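Local coordinates for periplasmic binding protein (Veillonella parvula, PDB 4OVK) that probably captures a solute outside the cell membrane and delivers it to an ABC transporter for import, at residues K187-A192 with E253-S258. Numbering follows the deposited sequence.
Sequences KNLTVA and EGQNWS
Gln255 and Leu189 meet tip to tip, the glutamine's flat carboxamide against the branched end of the leucine. Leu189 CD2 sits 3.8 Å from Gln255 CD, while Leu189 CG approaches Gln255 NE2. Beyond CG the glutamine chain is extended (chi2 168°), carrying CD, and with it the amide, over to the loop 187-189. Glutamine suits this place because its amide both donates and accepts. Gln255 NE2 donates to Lys187 O at 2.9 Å; the oxygen lies nearly in the amide plane, but the nitrogen stands above the carbonyl plane of Lys187. Trp257 NE1 gives Gln255 OE1 a fairly straight bond of 2.9 Å, in the ring plane and on a carbonyl lone pair. A water bridges Gln255 OE1 to Leu189 N; together the three bonds are consistent with one setting of the amide. The contact ties the loop between strands 180-184 and 190-192 to the loop before helix 261-264, within a periplasmic binding protein lobe built on a parallel sheet. An alanine at Gln255 would probably leave Trp257 NE1 and Lys187 O without these mates and open a gap beside Leu189. Leucine's branched apolar end also serves the indole: Leu189 CD2 meets Trp257 CZ2 obliquely at 4.1 Å, and both side chains pack on Ile226 of helix 223-229.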
ATOM      1  N   LYS A 187       9.538  11.852  12.165  1.00 21.29           N
ATOM      2  CA  LYS A 187       9.911  12.746  13.265  1.00 23.39           C
ATOM      3  C   LYS A 187      10.748  13.942  12.815  1.00 26.38           C
ATOM      4  O   LYS A 187      11.267  14.687  13.657  1.00 29.04           O
ATOM      5  CB  LYS A 187      10.684  11.959  14.327  1.00 25.70           C
ATOM      6  CG  LYS A 187       9.912  10.767  14.873  1.00 23.41           C
ATOM      7  CD  LYS A 187      10.638  10.077  16.019  1.00 26.67           C
ATOM      8  CE  LYS A 187      11.591   9.017  15.528  1.00 31.10           C
ATOM      9  NZ  LYS A 187      10.926   7.894  14.824  1.00 25.85           N
ATOM     10  N   ASN A 188      10.862  14.133  11.501  1.00 27.26           N
ATOM     11  CA  ASN A 188      11.713  15.169  10.930  1.00 29.79           C
ATOM     12  C   ASN A 188      10.913  16.142  10.056  1.00 27.98           C
ATOM     13  O   ASN A 188      11.426  16.659   9.068  1.00 30.64           O
ATOM     14  CB  ASN A 188      12.846  14.513  10.123  1.00 37.44           C
ATOM     15  CG  ASN A 188      14.056  15.417   9.958  1.00 44.54           C
ATOM     16  OD1 ASN A 188      14.320  16.286  10.795  1.00 57.52           O
ATOM     17  ND2 ASN A 188      14.810  15.208   8.875  1.00 52.18           N
ATOM     18  N   LEU A 189       9.650  16.379  10.429  1.00 25.19           N
ATOM     19  CA  LEU A 189       8.820  17.416   9.811  1.00 26.62           C
ATOM     20  C   LEU A 189       8.615  17.234   8.302  1.00 26.46           C
ATOM     21  O   LEU A 189       8.459  18.202   7.558  1.00 30.45           O
ATOM     22  CB  LEU A 189       9.391  18.811  10.120  1.00 28.83           C
ATOM     23  CG  LEU A 189       9.381  19.187  11.604  1.00 29.85           C
ATOM     24  CD1 LEU A 189      10.245  20.414  11.859  1.00 33.68           C
ATOM     25  CD2 LEU A 189       7.947  19.417  12.074  1.00 30.90           C
ATOM     26  N   THR A 190       8.595  15.981   7.865  1.00 24.89           N
ATOM     27  CA  THR A 190       8.316  15.658   6.478  1.00 24.19           C
ATOM     28  C   THR A 190       6.858  15.252   6.348  1.00 22.53           C
ATOM     29  O   THR A 190       6.373  14.399   7.094  1.00 20.00           O
ATOM     30  CB  THR A 190       9.228  14.531   5.985  1.00 25.43           C
ATOM     31  OG1 THR A 190      10.586  14.935   6.162  1.00 31.88           O
ATOM     32  CG2 THR A 190       8.974  14.239   4.512  1.00 25.91           C
ATOM     33  N   VAL A 191       6.173  15.878   5.393  1.00 21.90           N
ATOM     34  CA  VAL A 191       4.731  15.731   5.238  1.00 23.01           C
ATOM     35  C   VAL A 191       4.403  15.364   3.796  1.00 24.61           C
ATOM     36  O   VAL A 191       5.223  15.562   2.887  1.00 26.39           O
ATOM     37  CB  VAL A 191       3.989  17.035   5.639  1.00 24.78           C
ATOM     38  CG1 VAL A 191       4.400  17.459   7.047  1.00 25.20           C
ATOM     39  CG2 VAL A 191       4.265  18.166   4.649  1.00 26.91           C
ATOM     40  N   ALA A 192       3.204  14.829   3.598  1.00 25.48           N
ATOM     41  CA  ALA A 192       2.702  14.508   2.268  1.00 27.48           C
ATOM     42  C   ALA A 192       2.333  15.789   1.524  1.00 28.11           C
ATOM     43  O   ALA A 192       1.518  16.571   2.007  1.00 27.89           O
ATOM     44  CB  ALA A 192       1.489  13.605   2.374  1.00 23.74           C
ATOM     45  N   GLU A 253      12.513  16.526  19.386  1.00 28.10           N
ATOM     46  CA  GLU A 253      13.407  17.681  19.558  1.00 34.49           C
ATOM     47  C   GLU A 253      13.155  18.773  18.536  1.00 34.17           C
ATOM     48  O   GLU A 253      13.003  18.487  17.349  1.00 40.47           O
ATOM     49  CB  GLU A 253      14.881  17.261  19.468  1.00 44.32           C
ATOM     50  CG  GLU A 253      15.571  17.113  20.812  1.00 53.71           C
ATOM     51  CD  GLU A 253      17.029  16.738  20.665  1.00 53.01           C
ATOM     52  OE1 GLU A 253      17.878  17.649  20.544  1.00 71.32           O
ATOM     53  OE2 GLU A 253      17.315  15.531  20.670  1.00 44.39           O
ATOM     54  N   GLY A 254      13.117  20.020  19.008  1.00 35.32           N
ATOM     55  CA  GLY A 254      12.890  21.186  18.144  1.00 37.60           C
ATOM     56  C   GLY A 254      11.451  21.408  17.693  1.00 36.93           C
ATOM     57  O   GLY A 254      11.187  22.281  16.863  1.00 42.79           O
ATOM     58  N   GLN A 255      10.514  20.638  18.238  1.00 31.63           N
ATOM     59  CA  GLN A 255       9.118  20.713  17.805  1.00 29.37           C
ATOM     60  C   GLN A 255       8.215  20.873  19.002  1.00 29.62           C
ATOM     61  O   GLN A 255       8.373  20.196  20.009  1.00 33.28           O
ATOM     62  CB  GLN A 255       8.720  19.455  17.016  1.00 27.24           C
ATOM     63  CG  GLN A 255       9.603  19.186  15.805  1.00 29.97           C
ATOM     64  CD  GLN A 255       9.396  17.810  15.200  1.00 28.16           C
ATOM     65  OE1 GLN A 255       8.294  17.260  15.211  1.00 25.77           O
ATOM     66  NE2 GLN A 255      10.468  17.243  14.658  1.00 31.27           N
ATOM     67  N   ASN A 256       7.272  21.792  18.880  1.00 31.46           N
ATOM     68  CA  ASN A 256       6.263  22.011  19.889  1.00 33.94           C
ATOM     69  C   ASN A 256       4.894  21.839  19.233  1.00 31.12           C
ATOM     70  O   ASN A 256       4.406  22.721  18.522  1.00 31.91           O
ATOM     71  CB  ASN A 256       6.419  23.404  20.502  1.00 39.03           C
ATOM     72  CG  ASN A 256       5.473  23.646  21.663  1.00 41.01           C
ATOM     73  OD1 ASN A 256       4.585  22.841  21.949  1.00 36.59           O
ATOM     74  ND2 ASN A 256       5.657  24.769  22.335  1.00 47.74           N
ATOM     75  N   TRP A 257       4.298  20.681  19.480  1.00 28.69           N
ATOM     76  CA  TRP A 257       3.006  20.311  18.917  1.00 25.73           C
ATOM     77  C   TRP A 257       1.833  20.689  19.840  1.00 26.25           C
ATOM     78  O   TRP A 257       0.689  20.536  19.447  1.00 24.52           O
ATOM     79  CB  TRP A 257       2.993  18.799  18.639  1.00 23.43           C
ATOM     80  CG  TRP A 257       3.891  18.416  17.502  1.00 23.36           C
ATOM     81  CD1 TRP A 257       5.216  18.108  17.571  1.00 24.86           C
ATOM     82  CD2 TRP A 257       3.527  18.322  16.124  1.00 22.69           C
ATOM     83  NE1 TRP A 257       5.705  17.826  16.316  1.00 23.16           N
ATOM     84  CE2 TRP A 257       4.690  17.952  15.408  1.00 23.43           C
ATOM     85  CE3 TRP A 257       2.332  18.514  15.421  1.00 23.19           C
ATOM     86  CZ2 TRP A 257       4.690  17.762  14.021  1.00 23.25           C
ATOM     87  CZ3 TRP A 257       2.334  18.330  14.035  1.00 23.40           C
ATOM     88  CH2 TRP A 257       3.504  17.953  13.354  1.00 25.27           C
ATOM     89  N   SER A 258       2.119  21.201  21.041  1.00 28.22           N
ATOM     90  CA  SER A 258       1.105  21.279  22.120  1.00 29.77           C
ATOM     91  C   SER A 258      -0.106  22.181  21.853  1.00 30.24           C
ATOM     92  O   SER A 258      -1.167  21.977  22.446  1.00 32.77           O
ATOM     93  CB  SER A 258       1.756  21.682  23.450  1.00 31.93           C
ATOM     94  OG  SER A 258       2.230  23.018  23.416  1.00 29.58           O
TER
HETATM   95  O   HOH W   1       8.039  15.626  12.830  1.00 23.21           O